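Local coordinates for protein citrate synthase (Metallosphaera sedula, PDB 6ABX) that probably catalyses the condensation of oxaloacetate with acetyl-CoA and water to give citrate and CoA, a step of the tricarboxylic acid cycle, at residues 260-265 and 303-308; 18-23 and 253-258; 281-286 and 310-315. All blocks are in the same frame, centred on the assembly; numbering follows the deposited sequence.

In the fold
The three contacts illustrate how chemistry changes with place in a largely helical enzyme. Contacts 1 and 3 are buried, whereas contact 2 is a surface contact, where the second subunit comes close. Contact 1, beside the bound citrate, joins its segments by two hydrogen bonds around an aspartate-arginine pair; contact 3, between two antiparallel helices, is wholly apolar; contact 2 mixes one backbone bond with isoleucine and tyrosine packing. Residues 303-308 of contact 1 lead into helix 310-316 of contact 3, and contacts 1 and 3 meet where Phe-308 touches Ala-286. Contact 2 adjoins contact 1 through Tyr-256 against Pro-261 and His-253 beside Arg-262, but does not touch contact 3, whose centre is about 23 Å from its own.

Contact 1: residues 260-265 and 303-308; sequences DPRAKI and YPNVDF. With FLC (citrate anion), chain C.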
loop_
_atom_site.group_PDB
_atom_site.type_symbol
_atom_site.label_atom_id
_atom_site.label_comp_id
_atom_site.label_asym_id
_atom_site.label_seq_id
_atom_site.Cartn_x
_atom_site.Cartn_y
_atom_site.Cartn_z
ATOM N N ASP A 260 21.319 -0.567 18.894
ATOM C CA ASP A 260 20.464 -1.504 18.175
ATOM C C ASP A 260 21.225 -2.819 18.031
ATOM O O ASP A 260 22.340 -2.860 17.549
ATOM C CB ASP A 260 20.092 -0.875 16.842
ATOM C CG ASP A 260 19.217 -1.648 15.877
ATOM O OD1 ASP A 260 19.114 -2.890 15.979
ATOM O OD2 ASP A 260 18.594 -0.965 15.057
ATOM N N PRO A 261 20.656 -3.986 18.393
ATOM C CA PRO A 261 21.411 -5.234 18.272
ATOM C C PRO A 261 21.833 -5.541 16.829
ATOM O O PRO A 261 22.891 -6.153 16.608
ATOM C CB PRO A 261 20.412 -6.310 18.722
ATOM C CG PRO A 261 19.057 -5.637 18.655
ATOM C CD PRO A 261 19.309 -4.166 18.935
ATOM N N ARG A 262 21.019 -5.079 15.870
ATOM C CA ARG A 262 21.329 -5.303 14.452
ATOM C C ARG A 262 22.570 -4.493 14.077
ATOM O O ARG A 262 23.424 -4.952 13.292
ATOM C CB ARG A 262 20.129 -4.941 13.584
ATOM C CG ARG A 262 18.855 -5.724 13.885
ATOM C CD ARG A 262 17.635 -5.160 13.202
ATOM N NE ARG A 262 17.308 -3.844 13.739
ATOM C CZ ARG A 262 16.340 -3.068 13.271
ATOM N NH1 ARG A 262 16.240 -1.817 13.708
ATOM N NH2 ARG A 262 15.549 -3.505 12.303
ATOM N N ALA A 263 22.729 -3.295 14.659
ATOM C CA ALA A 263 23.934 -2.492 14.432
ATOM C C ALA A 263 25.186 -3.158 15.022
ATOM O O ALA A 263 26.268 -3.118 14.435
ATOM C CB ALA A 263 23.780 -1.081 15.009
ATOM N N LYS A 264 25.048 -3.702 16.224
ATOM C CA LYS A 264 26.161 -4.391 16.890
ATOM C C LYS A 264 26.635 -5.545 16.015
ATOM O O LYS A 264 27.844 -5.776 15.834
ATOM C CB LYS A 264 25.681 -4.906 18.231
ATOM C CG LYS A 264 26.734 -5.602 19.072
ATOM C CD LYS A 264 26.326 -5.608 20.550
ATOM C CE LYS A 264 26.816 -4.373 21.291
ATOM N NZ LYS A 264 27.452 -4.730 22.585
ATOM N N ILE A 265 25.672 -6.292 15.465
ATOM C CA ILE A 265 26.018 -7.474 14.692
ATOM C C ILE A 265 26.677 -7.053 13.382
ATOM O O ILE A 265 27.717 -7.596 12.969
ATOM C CB ILE A 265 24.794 -8.383 14.466
ATOM C CG1 ILE A 265 24.288 -8.948 15.793
ATOM C CG2 ILE A 265 25.114 -9.451 13.468
ATOM C CD1 ILE A 265 22.933 -9.563 15.721
ATOM N N TYR A 303 21.345 6.299 20.262
ATOM C CA TYR A 303 22.420 5.309 19.991
ATOM C C TYR A 303 22.392 4.895 18.524
ATOM O O TYR A 303 21.423 5.185 17.822
ATOM C CB TYR A 303 22.270 4.055 20.863
ATOM C CG TYR A 303 22.721 4.224 22.295
ATOM C CD1 TYR A 303 24.029 3.964 22.678
ATOM C CD2 TYR A 303 21.829 4.648 23.265
ATOM C CE1 TYR A 303 24.438 4.118 23.995
ATOM C CE2 TYR A 303 22.227 4.830 24.581
ATOM C CZ TYR A 303 23.531 4.549 24.951
ATOM O OH TYR A 303 23.926 4.711 26.252
ATOM N N PRO A 304 23.441 4.248 18.006
ATOM C CA PRO A 304 23.454 3.853 16.604
ATOM C C PRO A 304 22.299 2.891 16.341
ATOM O O PRO A 304 22.062 1.969 17.127
ATOM C CB PRO A 304 24.798 3.205 16.366
ATOM C CG PRO A 304 25.629 3.650 17.548
ATOM C CD PRO A 304 24.672 3.853 18.676
ATOM N N ASN A 305 21.632 3.144 15.221
ATOM C CA ASN A 305 20.550 2.337 14.655
ATOM C C ASN A 305 21.159 1.379 13.615
ATOM O O ASN A 305 22.285 1.533 13.178
ATOM C CB ASN A 305 19.544 3.262 13.962
ATOM C CG ASN A 305 18.244 2.566 13.620
ATOM O OD1 ASN A 305 17.630 1.944 14.494
ATOM N ND2 ASN A 305 17.837 2.626 12.360
ATOM N N VAL A 306 20.358 0.418 13.160
ATOM C CA VAL A 306 20.827 -0.516 12.116
ATOM C C VAL A 306 21.363 0.241 10.887
ATOM O O VAL A 306 22.343 -0.195 10.274
ATOM C CB VAL A 306 19.669 -1.476 11.762
ATOM C CG1 VAL A 306 18.416 -0.754 11.280
ATOM C CG2 VAL A 306 20.117 -2.566 10.818
ATOM N N ASP A 307 20.715 1.346 10.507
ATOM C CA ASP A 307 21.145 2.039 9.312
ATOM C C ASP A 307 22.396 2.903 9.512
ATOM O O ASP A 307 22.818 3.529 8.539
ATOM C CB ASP A 307 20.078 2.916 8.661
ATOM C CG ASP A 307 19.352 3.888 9.567
ATOM O OD1 ASP A 307 19.835 4.136 10.671
ATOM O OD2 ASP A 307 18.253 4.369 9.133
ATOM N N PHE A 308 23.051 2.879 10.686
ATOM C CA PHE A 308 24.359 3.466 10.775
ATOM C C PHE A 308 25.366 2.700 9.917
ATOM O O PHE A 308 26.241 3.306 9.263
ATOM C CB PHE A 308 24.786 3.508 12.236
ATOM C CG PHE A 308 26.038 4.310 12.466
ATOM C CD1 PHE A 308 25.973 5.690 12.495
ATOM C CD2 PHE A 308 27.269 3.693 12.579
ATOM C CE1 PHE A 308 27.114 6.441 12.750
ATOM C CE2 PHE A 308 28.421 4.446 12.789
ATOM C CZ PHE A 308 28.335 5.827 12.830
HETATM C CAC FLC C . 10.767 0.390 12.971
HETATM C CA FLC C . 11.751 1.052 12.057
HETATM C CB FLC C . 13.190 0.668 11.833
HETATM C CBC FLC C . 14.389 1.584 12.072
HETATM C CG FLC C . 13.614 -0.221 10.871
HETATM C CGC FLC C . 12.652 -1.320 10.723
HETATM O OA1 FLC C . 9.821 1.230 13.188
HETATM O OA2 FLC C . 10.804 -0.862 13.340
HETATM O OB1 FLC C . 14.238 2.831 12.041
HETATM O OB2 FLC C . 15.565 1.130 12.178
HETATM O OG1 FLC C . 11.512 -1.291 10.261
HETATM O OG2 FLC C . 13.228 -2.289 11.012
HETATM O OHB FLC C . 13.431 -0.227 12.984
#
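Asp-260 receives the backbone N-H of Val-306 at OD2, 2.9 Å from Val-306 N, with the donor well above the carboxylate plane. In return Asp-260 N gives a nearly straight bond to Pro-304 O (3.2 Å). Chi1 of Asp-260 (179°) puts CG anti to the backbone N. Arg-262 grips the carboxylate side-on with two nitrogens: NE points at the syn lone pair of Asp-260 OD1 (3.0 Å), and NH1 forms a salt bridge with Asp-260 OD2 (2.8 Å). OD1 also accepts from Arg-262 N, capping the helix, so two donors grip each oxygen and fix the rotation of the group. Val-306 CG1 lies over one guanidinium face, toward its rim, 3.4 Å from Arg-262 NH1. Thus oriented by second-shell Asp-260, Arg-262 NH2 reaches citrate OG2 (2.9 Å), while Asn-305 ND2 donates to citrate OB2 (2.7 Å) and to OD1 of Asp-307, a predicted active-site residue. In the same protein Arg-262 binds oxaloacetate. The contact joins the start of helix 261-270 to the loop before helix 310-316; Pro-304 rests on helix 277-297, and Pro-261 on helix 34-40 and strand 26-29.

Contact 2: residues 18-23 and 253-258; sequences TYIDGE and HRIYKT
Ile-20 and Ile-255 open the apolar part of this contact, their side chains crossing at about a right angle. Each presents CG2, set anti to its own backbone N, and the two methyls meet at 3.5 Å (Ile-20 CG2 to Ile-255 CG2), a close approach for two methyl carbons. The same methyl of Ile-20 also touches the ring of Tyr-256, with Ile-20 CG2 3.6 Å from Tyr-256 CE1. Tyr-256 CG lies anti to the carbonyl carbon (chi1 -66°), and the CE1 side of its ring leads toward the strand.

Strand 18-21 lies at one side of a small antiparallel sheet, pairing with 26-29, which in turn pairs with 32-33. Segment 253-258, part of the loop before helix 261-270, starts at His-253, the predicted active-site histidine that binds oxaloacetate in this protein, and belongs to the signature sequence of citrate synthases. The second subunit packs here too: Arg-351 of the second subunit, which is hydrogen-bonded to the citrate, lies against both Ile-20 and Ile-255, as expected of a family whose active site is completed across the dimer.

The polar interactions run through the backbone. Lys-257 N donates to Gly-22 O at 2.8 Å, nearly straight at the hydrogen (169°). A CA-H...O contact uses the same acceptor, from Tyr-256 CA to Gly-22 O at 3.5 Å; another runs from Gly-22 CA to Ile-255 O at 3.4 Å, an approach made possible because glycine has no side chain. Two more backbone oxygens meet side-chain carbons: Asp-21 O sits at the edge of the Tyr-256 ring, near its plane, and Glu-23 O lies 4.0 Å from Thr-258 CG2. At the far end of its ring, Tyr-256 OH is hydrogen-bonded to His-179, another oxaloacetate-binding residue.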
loop_
_atom_site.group_PDB
_atom_site.type_symbol
_atom_site.label_atom_id
_atom_site.label_comp_id
_atom_site.label_asym_id
_atom_site.label_seq_id
_atom_site.Cartn_x
_atom_site.Cartn_y
_atom_site.Cartn_z
ATOM N N THR A 18 8.067 -11.801 16.161
ATOM C CA THR A 18 9.204 -11.002 16.528
ATOM C C THR A 18 8.919 -10.311 17.865
ATOM O O THR A 18 7.807 -9.809 18.085
ATOM C CB THR A 18 9.530 -9.972 15.451
ATOM O OG1 THR A 18 9.820 -10.729 14.272
ATOM C CG2 THR A 18 10.656 -9.056 15.874
ATOM N N TYR A 19 9.894 -10.390 18.761
ATOM C CA TYR A 19 9.874 -9.593 19.994
ATOM C C TYR A 19 11.072 -8.660 20.004
ATOM O O TYR A 19 12.211 -9.132 19.876
ATOM C CB TYR A 19 9.949 -10.484 21.234
ATOM C CG TYR A 19 10.046 -9.709 22.506
ATOM C CD1 TYR A 19 9.007 -8.879 22.885
ATOM C CD2 TYR A 19 11.190 -9.739 23.281
ATOM C CE1 TYR A 19 9.101 -8.094 24.012
ATOM C CE2 TYR A 19 11.293 -8.961 24.427
ATOM C CZ TYR A 19 10.221 -8.176 24.807
ATOM O OH TYR A 19 10.300 -7.365 25.896
ATOM N N ILE A 20 10.820 -7.367 20.269
ATOM C CA ILE A 20 11.838 -6.364 20.467
ATOM C C ILE A 20 11.905 -6.007 21.945
ATOM O O ILE A 20 10.855 -5.644 22.503
ATOM C CB ILE A 20 11.526 -5.100 19.641
ATOM C CG1 ILE A 20 11.410 -5.414 18.147
ATOM C CG2 ILE A 20 12.553 -4.024 19.939
ATOM C CD1 ILE A 20 10.694 -4.360 17.346
ATOM N N ASP A 21 13.094 -6.134 22.527
ATOM C CA ASP A 21 13.388 -5.641 23.869
ATOM C C ASP A 21 14.139 -4.316 23.735
ATOM O O ASP A 21 15.344 -4.331 23.545
ATOM C CB ASP A 21 14.159 -6.677 24.681
ATOM C CG ASP A 21 14.187 -6.354 26.164
ATOM O OD1 ASP A 21 14.181 -5.129 26.505
ATOM O OD2 ASP A 21 14.252 -7.327 26.964
ATOM N N GLY A 22 13.379 -3.214 23.729
ATOM C CA GLY A 22 13.918 -1.883 23.494
ATOM C C GLY A 22 14.884 -1.467 24.594
ATOM O O GLY A 22 15.945 -0.862 24.361
ATOM N N GLU A 23 14.557 -1.871 25.816
ATOM C CA GLU A 23 15.345 -1.509 26.989
ATOM C C GLU A 23 16.743 -2.114 26.937
ATOM O O GLU A 23 17.731 -1.446 27.225
ATOM C CB GLU A 23 14.644 -2.008 28.255
ATOM C CG GLU A 23 13.536 -1.107 28.727
ATOM C CD GLU A 23 14.060 0.106 29.465
ATOM O OE1 GLU A 23 13.628 1.222 29.132
ATOM O OE2 GLU A 23 14.920 -0.074 30.352
ATOM N N HIS A 253 16.541 5.988 17.897
ATOM C CA HIS A 253 15.474 5.057 17.616
ATOM C C HIS A 253 14.282 5.509 18.458
ATOM O O HIS A 253 14.411 6.014 19.588
ATOM C CB HIS A 253 15.899 3.582 17.841
ATOM C CG HIS A 253 15.182 2.590 16.972
ATOM N ND1 HIS A 253 15.838 1.548 16.336
ATOM C CD2 HIS A 253 13.885 2.491 16.581
ATOM C CE1 HIS A 253 14.975 0.847 15.619
ATOM N NE2 HIS A 253 13.771 1.398 15.756
ATOM N N ARG A 254 13.116 5.335 17.862
ATOM C CA ARG A 254 11.904 5.393 18.577
ATOM C C ARG A 254 11.838 4.191 19.541
ATOM O O ARG A 254 11.063 4.262 20.468
ATOM C CB ARG A 254 10.756 5.492 17.563
ATOM C CG ARG A 254 10.928 6.614 16.537
ATOM C CD ARG A 254 9.651 7.052 15.821
ATOM N NE ARG A 254 9.916 8.105 14.842
ATOM C CZ ARG A 254 9.092 9.112 14.549
ATOM N NH1 ARG A 254 7.903 9.192 15.124
ATOM N NH2 ARG A 254 9.469 10.047 13.694
ATOM N N ILE A 255 12.702 3.158 19.408
ATOM C CA ILE A 255 12.460 1.860 20.098
ATOM C C ILE A 255 13.638 1.424 20.987
ATOM O O ILE A 255 13.462 1.175 22.178
ATOM C CB ILE A 255 12.068 0.756 19.093
ATOM C CG1 ILE A 255 10.719 1.053 18.427
ATOM C CG2 ILE A 255 12.054 -0.596 19.793
ATOM C CD1 ILE A 255 10.668 0.715 16.959
ATOM N N TYR A 256 14.850 1.291 20.440
ATOM C CA TYR A 256 15.948 0.839 21.269
ATOM C C TYR A 256 16.466 1.988 22.122
ATOM O O TYR A 256 16.650 3.083 21.617
ATOM C CB TYR A 256 17.075 0.215 20.437
ATOM C CG TYR A 256 16.654 -1.058 19.760
ATOM C CD1 TYR A 256 16.465 -2.216 20.485
ATOM C CD2 TYR A 256 16.514 -1.121 18.395
ATOM C CE1 TYR A 256 16.050 -3.386 19.877
ATOM C CE2 TYR A 256 16.095 -2.274 17.770
ATOM C CZ TYR A 256 15.886 -3.420 18.512
ATOM O OH TYR A 256 15.469 -4.556 17.901
ATOM N N LYS A 257 16.720 1.689 23.402
ATOM C CA LYS A 257 17.222 2.682 24.341
ATOM C C LYS A 257 18.682 2.363 24.655
ATOM O O LYS A 257 19.237 2.830 25.623
ATOM C CB LYS A 257 16.256 2.726 25.535
ATOM C CG LYS A 257 14.907 3.382 25.221
ATOM C CD LYS A 257 15.015 4.573 24.258
ATOM C CE LYS A 257 13.712 5.225 23.839
ATOM N NZ LYS A 257 12.628 4.239 23.599
ATOM N N THR A 258 19.294 1.585 23.756
ATOM C CA THR A 258 20.669 1.248 23.754
ATOM C C THR A 258 21.040 0.936 22.296
ATOM O O THR A 258 20.227 1.148 21.395
ATOM C CB THR A 258 20.934 0.099 24.729
ATOM O OG1 THR A 258 22.354 0.049 24.911
ATOM C CG2 THR A 258 20.373 -1.212 24.228
#

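Contact 3: residues 281-286 and 310-315; sequences RLFEIA and SGLVFY
Leu-312 crosses to Phe-283 and Leu-282 between two nearly antiparallel helix segments, 281-286 and 310-315, whose axes lie 11.1 Å apart at 172°. They belong to the helical core, where helix 220-228 lies against Ala-286 and Tyr-315 and helix 163-174 against Val-313. The CB of Leu-312 is directed at the facing helix, and CG, anti to the backbone N (chi1 174°), stands over one face of the aromatic ring, 3.6 Å from Phe-283 CE2. There the chain forks. The CD1 branch turns to Leu-282, the residue before Phe-283, with Leu-312 CD1 3.8 Å from Leu-282 CB. The CD2 branch ends over the middle of the ring, a CH-pi contact in which Leu-312 CD2 lies 3.5 Å from the Phe-283 centroid and only 2° off the ring normal; the same methyl also meets Ala-286 CB at 4.1 Å.

Val-313 CG2 comes to the edge of the Phe-283 ring, 4.2 Å from Phe-283 CZ, and Leu-282 CD1 touches Tyr-315 CE2 at 3.9 Å. An alanine in place of Phe-283 would probably open a gap beneath Leu-312 CG and CD2, leaving the CD2 methyl less restrained, with Ala-286 still beside it, and Val-313 without its aromatic neighbour. Segments 281-286 and 310-315 share no hydrogen bond, the Tyr-315 to Glu-278 bond lying just beyond them, so this part of the fit depends on apolar shape.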
loop_
_atom_site.group_PDB
_atom_site.type_symbol
_atom_site.label_atom_id
_atom_site.label_comp_id
_atom_site.label_asym_id
_atom_site.label_seq_id
_atom_site.Cartn_x
_atom_site.Cartn_y
_atom_site.Cartn_z
ATOM N N ARG A 281 38.708 3.112 4.835
ATOM C CA ARG A 281 38.644 4.510 5.214
ATOM C C ARG A 281 37.236 4.807 5.742
ATOM O O ARG A 281 37.053 5.396 6.828
ATOM C CB ARG A 281 38.983 5.351 3.987
ATOM C CG ARG A 281 38.956 6.854 4.198
ATOM C CD ARG A 281 39.690 7.595 3.089
ATOM N NE ARG A 281 39.186 7.301 1.749
ATOM C CZ ARG A 281 38.043 7.772 1.215
ATOM N NH1 ARG A 281 37.861 7.674 -0.085
ATOM N NH2 ARG A 281 37.075 8.309 1.951
ATOM N N LEU A 282 36.232 4.366 4.988
ATOM C CA LEU A 282 34.850 4.655 5.343
ATOM C C LEU A 282 34.463 3.975 6.642
ATOM O O LEU A 282 33.697 4.566 7.448
ATOM C CB LEU A 282 33.884 4.296 4.206
ATOM C CG LEU A 282 33.922 5.175 2.962
ATOM C CD1 LEU A 282 32.975 4.625 1.907
ATOM C CD2 LEU A 282 33.527 6.609 3.255
ATOM N N PHE A 283 34.977 2.773 6.908
ATOM C CA PHE A 283 34.744 2.138 8.179
ATOM C C PHE A 283 35.459 2.850 9.338
ATOM O O PHE A 283 34.904 2.893 10.422
ATOM C CB PHE A 283 35.139 0.658 8.155
ATOM C CG PHE A 283 33.999 -0.208 7.701
ATOM C CD1 PHE A 283 33.036 -0.604 8.615
ATOM C CD2 PHE A 283 33.876 -0.594 6.374
ATOM C CE1 PHE A 283 31.970 -1.377 8.191
ATOM C CE2 PHE A 283 32.798 -1.356 5.951
ATOM C CZ PHE A 283 31.855 -1.748 6.872
ATOM N N GLU A 284 36.693 3.295 9.123
ATOM C CA GLU A 284 37.430 4.079 10.143
ATOM C C GLU A 284 36.592 5.309 10.510
ATOM O O GLU A 284 36.390 5.588 11.719
ATOM C CB GLU A 284 38.812 4.466 9.616
ATOM C CG GLU A 284 39.729 3.264 9.466
ATOM C CD GLU A 284 41.078 3.494 8.799
ATOM O OE1 GLU A 284 41.340 4.626 8.325
ATOM O OE2 GLU A 284 41.866 2.524 8.739
ATOM N N ILE A 285 36.112 6.004 9.478
ATOM C CA ILE A 285 35.232 7.184 9.661
ATOM C C ILE A 285 34.016 6.810 10.496
ATOM O O ILE A 285 33.684 7.469 11.495
ATOM C CB ILE A 285 34.867 7.822 8.320
ATOM C CG1 ILE A 285 36.088 8.451 7.659
ATOM C CG2 ILE A 285 33.712 8.798 8.486
ATOM C CD1 ILE A 285 35.872 8.859 6.247
ATOM N N ALA A 286 33.298 5.737 10.113
ATOM C CA ALA A 286 32.084 5.364 10.791
ATOM C C ALA A 286 32.336 5.056 12.282
ATOM O O ALA A 286 31.574 5.440 13.183
ATOM C CB ALA A 286 31.472 4.172 10.057
ATOM N N SER A 310 24.370 -0.327 7.913
ATOM C CA SER A 310 23.813 -1.193 6.832
ATOM C C SER A 310 24.197 -0.645 5.463
ATOM O O SER A 310 24.665 -1.409 4.592
ATOM C CB SER A 310 22.354 -1.374 6.956
ATOM O OG SER A 310 21.672 -0.132 6.825
ATOM N N GLY A 311 23.997 0.664 5.241
ATOM C CA GLY A 311 24.316 1.206 3.924
ATOM C C GLY A 311 25.777 1.000 3.531
ATOM O O GLY A 311 26.090 0.620 2.403
ATOM N N LEU A 312 26.701 1.201 4.467
ATOM C CA LEU A 312 28.118 1.008 4.227
ATOM C C LEU A 312 28.456 -0.447 3.888
ATOM O O LEU A 312 29.222 -0.733 2.964
ATOM C CB LEU A 312 28.885 1.522 5.454
ATOM C CG LEU A 312 30.384 1.268 5.443
ATOM C CD1 LEU A 312 30.993 1.818 4.174
ATOM C CD2 LEU A 312 31.010 1.895 6.674
ATOM N N VAL A 313 27.830 -1.394 4.594
ATOM C CA VAL A 313 28.011 -2.840 4.311
ATOM C C VAL A 313 27.514 -3.188 2.902
ATOM O O VAL A 313 28.239 -3.825 2.168
ATOM C CB VAL A 313 27.332 -3.701 5.388
ATOM C CG1 VAL A 313 27.208 -5.159 4.977
ATOM C CG2 VAL A 313 28.056 -3.569 6.719
ATOM N N PHE A 314 26.330 -2.723 2.524
ATOM C CA PHE A 314 25.788 -3.024 1.180
ATOM C C PHE A 314 26.632 -2.340 0.097
ATOM O O PHE A 314 26.893 -2.907 -0.956
ATOM C CB PHE A 314 24.319 -2.632 1.116
ATOM C CG PHE A 314 23.448 -3.589 1.887
ATOM C CD1 PHE A 314 23.451 -4.935 1.600
ATOM C CD2 PHE A 314 22.592 -3.131 2.866
ATOM C CE1 PHE A 314 22.654 -5.821 2.316
ATOM C CE2 PHE A 314 21.794 -4.028 3.577
ATOM C CZ PHE A 314 21.873 -5.371 3.334
ATOM N N TYR A 315 27.106 -1.113 0.365
ATOM C CA TYR A 315 28.009 -0.426 -0.545
ATOM C C TYR A 315 29.307 -1.225 -0.726
ATOM O O TYR A 315 29.815 -1.333 -1.865
ATOM C CB TYR A 315 28.265 1.003 -0.047
ATOM C CG TYR A 315 29.236 1.797 -0.886
ATOM C CD1 TYR A 315 28.882 2.208 -2.158
ATOM C CD2 TYR A 315 30.470 2.181 -0.408
ATOM C CE1 TYR A 315 29.749 2.939 -2.954
ATOM C CE2 TYR A 315 31.365 2.906 -1.197
ATOM C CZ TYR A 315 30.998 3.286 -2.470
ATOM O OH TYR A 315 31.816 4.034 -3.275
#